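Local coordinates for protein putative acetyltransferase (Nocardia farcinica, PDB 3D9W) that probably transfers acetyl groups to arylamines as an arylamine N-acetyltransferase, at residues A23-A28 and V42-T47; R31-A36 and T125-D130; A36-L41 and L144-L149. All blocks are in the same frame, centred on the assembly; numbering follows the deposited sequence.

How the contacts relate
Helix 35-48 runs through all three contacts and ties them into one region of the helical N-terminal part of the fold. Its N-terminal end meets the 125-130 loop in contact 2, its middle packs on 144-149 in contact 3, and its C-terminal half lies against the end of helix 18-25 in contact 1. Centre to centre, contacts 2 and 3 are about 10 Å apart and share Ala-36, contacts 1 and 3 about 12 Å, and contacts 1 and 2 about 17 Å. Glu-40 links contact 3 to contact 1, its OE2 probably hydrogen-bonded to Ala-28 N at 3.0 Å. All three are packing of this helix against its neighbours.

Contact 1: A23-A28 and V42-T47; sequences ARIGFA and VYRHTT
Ile-25 and Arg-44 carry the apolar part, their side chains crossing at about a right angle. Ile-25 CG1 sits between the backbone N and the carbonyl carbon (chi1 70°), which sets it 3.6 Å from Arg-44 CB, with CD1 of Ile-25 against the same CB carbon. The other branch, Ile-25 CG2, lies against the helix backbone, 4.1 Å from His-45 CA. The turn that follows Ile-25 is a Schellman motif closing helix 18-25: Phe-27 N points back to Leu-22 O, Gly-26 N bonds weakly to Ala-23 O, and Gly-26 takes the positive phi (86°) of the C-prime position. Among the polar contacts, Gly-26 O lies over one face of the Arg-44 guanidinium, 3.0 Å above its plane and offset toward the rim. Gly-26 O is 3.1 Å from Arg-44 NE, but the angle is too poor for a hydrogen bond, and any attraction is probably electrostatic. NE has its salt bridge with Glu-40, whose OE2 also takes Ala-28 N. His-45 swings its ring away from 23-28 and is fixed at both nitrogens, ND1 by Tyr-21 OH and NE2 by Asn-85.

Contact 2: R31-A36 and T125-D130; sequences RAPTLA and TTADDD
The tight part of this contact is polar and centres on two acceptors, the carbonyl Pro-33 O and the carboxylate Asp-128 OD2. Ala-127 N donates to Pro-33 O at 2.9 Å, lying almost along the C=O axis (177°). Pro-33 is the centre of an inverse gamma turn, with Thr-34 N bonding weakly to Ala-32 O, and its own carbonyl faces the 125-130 loop. Asp-128 reaches across with CG beside its backbone N, and its OD2 receives Leu-35 N at 2.6 Å on the syn lone pair, nearly straight at 164°. Thr-126 OG1 gives Asp-128 OD2 a second bond of 3.0 Å from well above the carboxylate plane, so two donors grip one oxygen and steady the carboxylate.

The carbon contacts are looser. Thr-126 CG2 rests 3.8 Å from Leu-35 CA; Thr-126 also touches Trp-133 and Phe-98. On the solvent side, where Ala-127 and Asp-128 lie, Pro-33 CG grazes Ala-127 CB at 3.9 Å, and Asp-128 OD1 passes Thr-34 CG2 at 3.8 Å. The arrangement is that of a helix N-terminus, with Thr-34 as N-cap of helix 35-48, held against the loop linking antiparallel strands 117-125 and 132-135.

Contact 3: A36-L41 and L144-L149; sequences ATLREL and LRPYEL
Arg-39 and Arg-145 set their guanidinium planes nearly parallel, 11° apart, but offset, and their chains cross obliquely. Arg-39 is extended through chi2 (177°) and then bends at chi3 (51°), which lays its guanidinium across the tail of Arg-145. One face of that group is covered by Arg-145 CD, 3.1 Å above the plane and offset toward the rim, with Arg-39 NH2 the nearest atom to CD at 3.3 Å. In return Arg-39 NH2 sits over one face of the Arg-145 guanidinium. NH2 of Arg-39 and NE of Arg-145 are 3.4 Å apart, but both are donors, so no bond joins them and the two like charges probably repel.

Arg-145 bends at chi2 and chi3 to direct its NE and NH2 at the backbone of the helix. Both bond weakly to Arg-39 O, Arg-145 NH2 at 2.7 Å and NE at 3.2 Å, so Arg-39 O accepts from two of the three nitrogens.

Pro-146 fills the apolar side. Its ring meets Arg-39 at about a right angle, Pro-146 CD lying 3.8 Å from Arg-39 CA, while Pro-146 CG touches Leu-38 CG at 4.2 Å.

Around this core, Leu-38 continues inward to Cys-135 on strand 132-135 and Leu-93 on helix 82-95. Pro-146 also packs on Val-42, and Arg-145 on Tyr-43, one turn further along helix 35-48. After Pro-146 the chain enters strand 147-148, paired with 132-135, so this is plain structural packing of helix 35-48 on the segment leading into an edge strand of the antiparallel sheet.

Contact 1: A23-A28 and V42-T47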
loop_
_atom_site.group_PDB
_atom_site.type_symbol
_atom_site.label_atom_id
_atom_site.label_comp_id
_atom_site.label_asym_id
_atom_site.label_seq_id
_atom_site.Cartn_x
_atom_site.Cartn_y
_atom_site.Cartn_z
ATOM N N ALA A 23 -6.860 -16.735 4.347
ATOM C CA ALA A 23 -7.042 -17.666 3.246
ATOM C C ALA A 23 -6.805 -16.939 1.938
ATOM O O ALA A 23 -6.178 -17.459 1.023
ATOM C CB ALA A 23 -8.447 -18.230 3.269
ATOM N N ARG A 24 -7.300 -15.716 1.865
ATOM C CA ARG A 24 -7.168 -14.919 0.663
ATOM C C ARG A 24 -5.730 -14.540 0.308
ATOM O O ARG A 24 -5.391 -14.476 -0.869
ATOM C CB ARG A 24 -8.032 -13.662 0.794
ATOM C CG ARG A 24 -8.238 -12.911 -0.498
ATOM C CD ARG A 24 -7.155 -11.885 -0.715
ATOM N NE ARG A 24 -7.315 -11.205 -1.995
ATOM C CZ ARG A 24 -6.811 -11.645 -3.140
ATOM N NH1 ARG A 24 -6.107 -12.769 -3.175
ATOM N NH2 ARG A 24 -7.009 -10.951 -4.250
ATOM N N ILE A 25 -4.888 -14.280 1.307
ATOM C CA ILE A 25 -3.502 -13.907 1.026
ATOM C C ILE A 25 -2.596 -15.118 1.014
ATOM O O ILE A 25 -1.440 -15.038 0.606
ATOM C CB ILE A 25 -2.956 -12.898 2.049
ATOM C CG1 ILE A 25 -2.772 -13.573 3.414
ATOM C CG2 ILE A 25 -3.894 -11.691 2.124
ATOM C CD1 ILE A 25 -2.167 -12.652 4.473
ATOM N N GLY A 26 -3.128 -16.243 1.476
ATOM C CA GLY A 26 -2.354 -17.472 1.484
ATOM C C GLY A 26 -1.466 -17.679 2.691
ATOM O O GLY A 26 -0.389 -18.259 2.587
ATOM N N PHE A 27 -1.902 -17.204 3.848
ATOM C CA PHE A 27 -1.096 -17.388 5.039
ATOM C C PHE A 27 -1.039 -18.883 5.356
ATOM O O PHE A 27 -1.966 -19.627 5.039
ATOM C CB PHE A 27 -1.703 -16.630 6.215
ATOM C CG PHE A 27 -0.794 -16.559 7.402
ATOM C CD1 PHE A 27 0.420 -15.880 7.321
ATOM C CD2 PHE A 27 -1.122 -17.205 8.584
ATOM C CE1 PHE A 27 1.293 -15.850 8.399
ATOM C CE2 PHE A 27 -0.253 -17.180 9.667
ATOM C CZ PHE A 27 0.958 -16.503 9.574
ATOM N N ALA A 28 0.040 -19.338 5.976
ATOM C CA ALA A 28 0.131 -20.753 6.295
ATOM C C ALA A 28 0.982 -21.048 7.526
ATOM O O ALA A 28 1.239 -22.212 7.855
ATOM C CB ALA A 28 0.665 -21.512 5.089
ATOM N N VAL A 42 3.177 -9.792 5.850
ATOM C CA VAL A 42 3.558 -8.733 4.926
ATOM C C VAL A 42 3.806 -9.234 3.507
ATOM O O VAL A 42 3.375 -8.624 2.525
ATOM C CB VAL A 42 4.819 -8.023 5.413
ATOM C CG1 VAL A 42 5.219 -6.937 4.431
ATOM C CG2 VAL A 42 4.563 -7.439 6.782
ATOM N N TYR A 43 4.505 -10.351 3.406
ATOM C CA TYR A 43 4.823 -10.940 2.121
ATOM C C TYR A 43 3.573 -11.406 1.362
ATOM O O TYR A 43 3.370 -11.054 0.198
ATOM C CB TYR A 43 5.788 -12.101 2.351
ATOM C CG TYR A 43 6.246 -12.819 1.109
ATOM C CD1 TYR A 43 5.400 -13.705 0.440
ATOM C CD2 TYR A 43 7.543 -12.650 0.627
ATOM C CE1 TYR A 43 5.834 -14.416 -0.677
ATOM C CE2 TYR A 43 7.992 -13.354 -0.485
ATOM C CZ TYR A 43 7.131 -14.240 -1.132
ATOM O OH TYR A 43 7.576 -14.967 -2.212
ATOM N N ARG A 44 2.734 -12.192 2.029
ATOM C CA ARG A 44 1.516 -12.712 1.413
ATOM C C ARG A 44 0.611 -11.605 0.896
ATOM O O ARG A 44 0.142 -11.658 -0.239
ATOM C CB ARG A 44 0.734 -13.560 2.422
ATOM C CG ARG A 44 1.470 -14.766 2.961
ATOM C CD ARG A 44 1.901 -15.681 1.844
ATOM N NE ARG A 44 2.419 -16.948 2.351
ATOM C CZ ARG A 44 2.956 -17.891 1.585
ATOM N NH1 ARG A 44 3.042 -17.705 0.275
ATOM N NH2 ARG A 44 3.409 -19.012 2.131
ATOM N N HIS A 45 0.366 -10.612 1.751
ATOM C CA HIS A 45 -0.495 -9.475 1.427
ATOM C C HIS A 45 0.050 -8.639 0.281
ATOM O O HIS A 45 -0.638 -8.409 -0.707
ATOM C CB HIS A 45 -0.680 -8.588 2.669
ATOM C CG HIS A 45 -1.716 -7.511 2.511
ATOM N ND1 HIS A 45 -2.782 -7.375 3.375
ATOM C CD2 HIS A 45 -1.833 -6.505 1.614
ATOM C CE1 HIS A 45 -3.510 -6.332 3.016
ATOM N NE2 HIS A 45 -2.954 -5.787 1.951
ATOM N N THR A 46 1.285 -8.181 0.405
ATOM C CA THR A 46 1.860 -7.358 -0.644
ATOM C C THR A 46 1.925 -8.055 -1.984
ATOM O O THR A 46 1.886 -7.396 -3.016
ATOM C CB THR A 46 3.267 -6.879 -0.273
ATOM O OG1 THR A 46 4.075 -8.006 0.097
ATOM C CG2 THR A 46 3.190 -5.878 0.876
ATOM N N THR A 47 2.017 -9.382 -1.981
ATOM C CA THR A 47 2.107 -10.125 -3.244
ATOM C C THR A 47 0.795 -10.749 -3.691
ATOM O O THR A 47 0.727 -11.378 -4.746
ATOM C CB THR A 47 3.184 -11.238 -3.186
ATOM O OG1 THR A 47 2.815 -12.229 -2.227
ATOM C CG2 THR A 47 4.527 -10.651 -2.802
#

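Contact 2: R31-A36 and T125-D130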
loop_
_atom_site.group_PDB
_atom_site.type_symbol
_atom_site.label_atom_id
_atom_site.label_comp_id
_atom_site.label_asym_id
_atom_site.label_seq_id
_atom_site.Cartn_x
_atom_site.Cartn_y
_atom_site.Cartn_z
ATOM N N ARG A 31 -0.285 -19.046 13.975
ATOM C CA ARG A 31 -1.132 -17.901 14.276
ATOM C C ARG A 31 -0.842 -17.154 15.563
ATOM O O ARG A 31 -1.730 -16.959 16.386
ATOM C CB ARG A 31 -2.586 -18.325 14.277
ATOM C CG ARG A 31 -3.073 -18.804 12.955
ATOM C CD ARG A 31 -4.566 -18.661 12.911
ATOM N NE ARG A 31 -5.115 -19.068 11.626
ATOM C CZ ARG A 31 -6.401 -18.971 11.315
ATOM N NH1 ARG A 31 -7.256 -18.476 12.204
ATOM N NH2 ARG A 31 -6.834 -19.371 10.126
ATOM N N ALA A 32 0.398 -16.718 15.733
ATOM C CA ALA A 32 0.784 -15.976 16.925
ATOM C C ALA A 32 1.553 -14.741 16.480
ATOM O O ALA A 32 2.027 -14.672 15.336
ATOM C CB ALA A 32 1.663 -16.841 17.821
ATOM N N PRO A 33 1.687 -13.747 17.378
ATOM C CA PRO A 33 2.398 -12.490 17.123
ATOM C C PRO A 33 3.921 -12.593 17.138
ATOM O O PRO A 33 4.588 -11.875 17.886
ATOM C CB PRO A 33 1.877 -11.577 18.225
ATOM C CG PRO A 33 1.660 -12.526 19.353
ATOM C CD PRO A 33 0.984 -13.691 18.671
ATOM N N THR A 34 4.462 -13.474 16.303
ATOM C CA THR A 34 5.905 -13.673 16.211
ATOM C C THR A 34 6.458 -12.986 14.962
ATOM O O THR A 34 5.742 -12.817 13.964
ATOM C CB THR A 34 6.259 -15.189 16.165
ATOM O OG1 THR A 34 5.715 -15.790 14.978
ATOM C CG2 THR A 34 5.689 -15.903 17.400
ATOM N N LEU A 35 7.724 -12.573 15.024
ATOM C CA LEU A 35 8.357 -11.909 13.886
ATOM C C LEU A 35 8.249 -12.795 12.651
ATOM O O LEU A 35 8.175 -12.289 11.527
ATOM C CB LEU A 35 9.841 -11.604 14.172
ATOM C CG LEU A 35 10.666 -11.003 13.018
ATOM C CD1 LEU A 35 10.074 -9.672 12.581
ATOM C CD2 LEU A 35 12.098 -10.810 13.456
ATOM N N ALA A 36 8.245 -14.111 12.863
ATOM C CA ALA A 36 8.145 -15.062 11.761
ATOM C C ALA A 36 6.810 -14.887 11.048
ATOM O O ALA A 36 6.739 -14.915 9.817
ATOM C CB ALA A 36 8.286 -16.480 12.273
ATOM N N THR A 125 5.029 -4.153 16.580
ATOM C CA THR A 125 5.855 -4.781 17.616
ATOM C C THR A 125 5.450 -6.244 17.840
ATOM O O THR A 125 4.271 -6.546 18.023
ATOM C CB THR A 125 5.716 -4.038 18.943
ATOM O OG1 THR A 125 4.363 -4.143 19.408
ATOM C CG2 THR A 125 6.082 -2.575 18.762
ATOM N N THR A 126 6.428 -7.148 17.828
ATOM C CA THR A 126 6.134 -8.561 18.024
ATOM C C THR A 126 6.258 -8.960 19.486
ATOM O O THR A 126 6.545 -8.128 20.350
ATOM C CB THR A 126 7.063 -9.475 17.177
ATOM O OG1 THR A 126 8.316 -9.680 17.856
ATOM C CG2 THR A 126 7.302 -8.849 15.807
ATOM N N ALA A 127 6.048 -10.246 19.754
ATOM C CA ALA A 127 6.104 -10.773 21.113
ATOM C C ALA A 127 7.456 -11.406 21.454
ATOM O O ALA A 127 7.652 -11.913 22.563
ATOM C CB ALA A 127 4.988 -11.793 21.306
ATOM N N ASP A 128 8.388 -11.361 20.506
ATOM C CA ASP A 128 9.706 -11.948 20.700
ATOM C C ASP A 128 10.688 -10.970 21.336
ATOM O O ASP A 128 11.553 -11.363 22.126
ATOM C CB ASP A 128 10.253 -12.415 19.355
ATOM C CG ASP A 128 9.185 -13.079 18.491
ATOM O OD1 ASP A 128 8.596 -14.094 18.933
ATOM O OD2 ASP A 128 8.931 -12.574 17.369
ATOM N N ASP A 129 10.559 -9.694 20.996
ATOM C CA ASP A 129 11.462 -8.696 21.541
ATOM C C ASP A 129 10.907 -7.288 21.394
ATOM O O ASP A 129 9.752 -7.103 21.007
ATOM C CB ASP A 129 12.817 -8.801 20.844
ATOM C CG ASP A 129 12.722 -8.529 19.357
ATOM O OD1 ASP A 129 12.315 -7.393 19.006
ATOM O OD2 ASP A 129 13.045 -9.441 18.548
ATOM N N ASP A 130 11.744 -6.294 21.669
ATOM C CA ASP A 130 11.313 -4.906 21.618
ATOM C C ASP A 130 11.586 -4.182 20.306
ATOM O O ASP A 130 11.410 -2.967 20.228
ATOM C CB ASP A 130 11.971 -4.127 22.760
ATOM C CG ASP A 130 12.282 -5.004 23.977
ATOM O OD1 ASP A 130 11.938 -4.578 25.107
ATOM O OD2 ASP A 130 12.883 -6.105 23.809
#

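Contact 3: A36-L41 and L144-L149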
loop_
_atom_site.group_PDB
_atom_site.type_symbol
_atom_site.label_atom_id
_atom_site.label_comp_id
_atom_site.label_asym_id
_atom_site.label_seq_id
_atom_site.Cartn_x
_atom_site.Cartn_y
_atom_site.Cartn_z
ATOM N N ALA A 36 8.245 -14.111 12.863
ATOM C CA ALA A 36 8.145 -15.062 11.761
ATOM C C ALA A 36 6.810 -14.887 11.048
ATOM O O ALA A 36 6.739 -14.915 9.817
ATOM C CB ALA A 36 8.286 -16.480 12.273
ATOM N N THR A 37 5.754 -14.698 11.830
ATOM C CA THR A 37 4.422 -14.495 11.282
ATOM C C THR A 37 4.341 -13.147 10.559
ATOM O O THR A 37 3.842 -13.063 9.434
ATOM C CB THR A 37 3.364 -14.544 12.402
ATOM O OG1 THR A 37 3.102 -15.911 12.734
ATOM C CG2 THR A 37 2.073 -13.851 11.969
ATOM N N LEU A 38 4.838 -12.095 11.205
ATOM C CA LEU A 38 4.804 -10.764 10.608
ATOM C C LEU A 38 5.519 -10.747 9.276
ATOM O O LEU A 38 5.055 -10.128 8.329
ATOM C CB LEU A 38 5.442 -9.731 11.536
ATOM C CG LEU A 38 5.291 -8.268 11.117
ATOM C CD1 LEU A 38 3.829 -7.872 11.096
ATOM C CD2 LEU A 38 6.055 -7.406 12.086
ATOM N N ARG A 39 6.655 -11.424 9.199
ATOM C CA ARG A 39 7.405 -11.466 7.954
ATOM C C ARG A 39 6.635 -12.182 6.855
ATOM O O ARG A 39 6.889 -11.951 5.679
ATOM C CB ARG A 39 8.762 -12.139 8.162
ATOM C CG ARG A 39 9.834 -11.227 8.752
ATOM C CD ARG A 39 11.117 -12.009 8.999
ATOM N NE ARG A 39 11.564 -12.764 7.818
ATOM C CZ ARG A 39 12.397 -12.302 6.886
ATOM N NH1 ARG A 39 12.899 -11.074 6.980
ATOM N NH2 ARG A 39 12.724 -13.076 5.857
ATOM N N GLU A 40 5.689 -13.044 7.231
ATOM C CA GLU A 40 4.899 -13.752 6.222
ATOM C C GLU A 40 3.616 -13.003 5.897
ATOM O O GLU A 40 3.158 -13.003 4.762
ATOM C CB GLU A 40 4.537 -15.162 6.674
ATOM C CG GLU A 40 4.153 -16.055 5.504
ATOM C CD GLU A 40 3.392 -17.286 5.941
ATOM O OE1 GLU A 40 3.781 -17.881 6.976
ATOM O OE2 GLU A 40 2.415 -17.659 5.247
ATOM N N LEU A 41 3.034 -12.368 6.904
ATOM C CA LEU A 41 1.819 -11.608 6.698
ATOM C C LEU A 41 2.097 -10.540 5.651
ATOM O O LEU A 41 1.362 -10.411 4.673
ATOM C CB LEU A 41 1.376 -10.965 8.010
ATOM C CG LEU A 41 0.906 -11.926 9.110
ATOM C CD1 LEU A 41 0.486 -11.145 10.360
ATOM C CD2 LEU A 41 -0.271 -12.740 8.593
ATOM N N LEU A 144 8.003 -6.367 0.530
ATOM C CA LEU A 144 7.302 -7.619 0.833
ATOM C C LEU A 144 7.711 -8.263 2.163
ATOM O O LEU A 144 7.409 -9.424 2.415
ATOM C CB LEU A 144 7.471 -8.620 -0.315
ATOM C CG LEU A 144 8.858 -8.821 -0.921
ATOM C CD1 LEU A 144 9.796 -9.430 0.111
ATOM C CD2 LEU A 144 8.737 -9.722 -2.143
ATOM N N ARG A 145 8.399 -7.487 3.001
ATOM C CA ARG A 145 8.842 -7.907 4.338
ATOM C C ARG A 145 8.929 -6.612 5.113
ATOM O O ARG A 145 9.257 -5.574 4.546
ATOM C CB ARG A 145 10.235 -8.552 4.323
ATOM C CG ARG A 145 10.388 -9.722 3.360
ATOM C CD ARG A 145 10.912 -10.953 4.055
ATOM N NE ARG A 145 9.843 -11.826 4.530
ATOM C CZ ARG A 145 9.452 -12.941 3.915
ATOM N NH1 ARG A 145 10.040 -13.319 2.790
ATOM N NH2 ARG A 145 8.490 -13.693 4.444
ATOM N N PRO A 146 8.629 -6.646 6.414
ATOM C CA PRO A 146 8.708 -5.405 7.180
ATOM C C PRO A 146 10.160 -4.974 7.361
ATOM O O PRO A 146 11.068 -5.802 7.366
ATOM C CB PRO A 146 8.053 -5.784 8.497
ATOM C CG PRO A 146 8.476 -7.214 8.663
ATOM C CD PRO A 146 8.274 -7.782 7.279
ATOM N N TYR A 147 10.383 -3.674 7.479
ATOM C CA TYR A 147 11.728 -3.182 7.699
ATOM C C TYR A 147 11.803 -2.581 9.095
ATOM O O TYR A 147 10.911 -1.851 9.518
ATOM C CB TYR A 147 12.131 -2.157 6.635
ATOM C CG TYR A 147 11.235 -0.953 6.490
ATOM C CD1 TYR A 147 10.122 -0.982 5.656
ATOM C CD2 TYR A 147 11.550 0.247 7.126
ATOM C CE1 TYR A 147 9.354 0.155 5.448
ATOM C CE2 TYR A 147 10.792 1.387 6.929
ATOM C CZ TYR A 147 9.697 1.338 6.087
ATOM O OH TYR A 147 8.960 2.482 5.882
ATOM N N GLU A 148 12.865 -2.925 9.813
ATOM C CA GLU A 148 13.063 -2.451 11.175
ATOM C C GLU A 148 13.133 -0.931 11.253
ATOM O O GLU A 148 13.717 -0.279 10.382
ATOM C CB GLU A 148 14.335 -3.078 11.747
ATOM C CG GLU A 148 14.758 -2.528 13.094
ATOM C CD GLU A 148 15.671 -3.477 13.849
ATOM O OE1 GLU A 148 16.652 -3.973 13.245
ATOM O OE2 GLU A 148 15.407 -3.721 15.050
ATOM N N LEU A 149 12.538 -0.360 12.297
ATOM C CA LEU A 149 12.540 1.090 12.455
ATOM C C LEU A 149 13.838 1.613 13.069
ATOM O O LEU A 149 13.814 2.163 14.166
ATOM C CB LEU A 149 11.361 1.540 13.331
ATOM C CG LEU A 149 10.785 2.955 13.161
ATOM C CD1 LEU A 149 10.779 3.657 14.496
ATOM C CD2 LEU A 149 11.581 3.756 12.134
#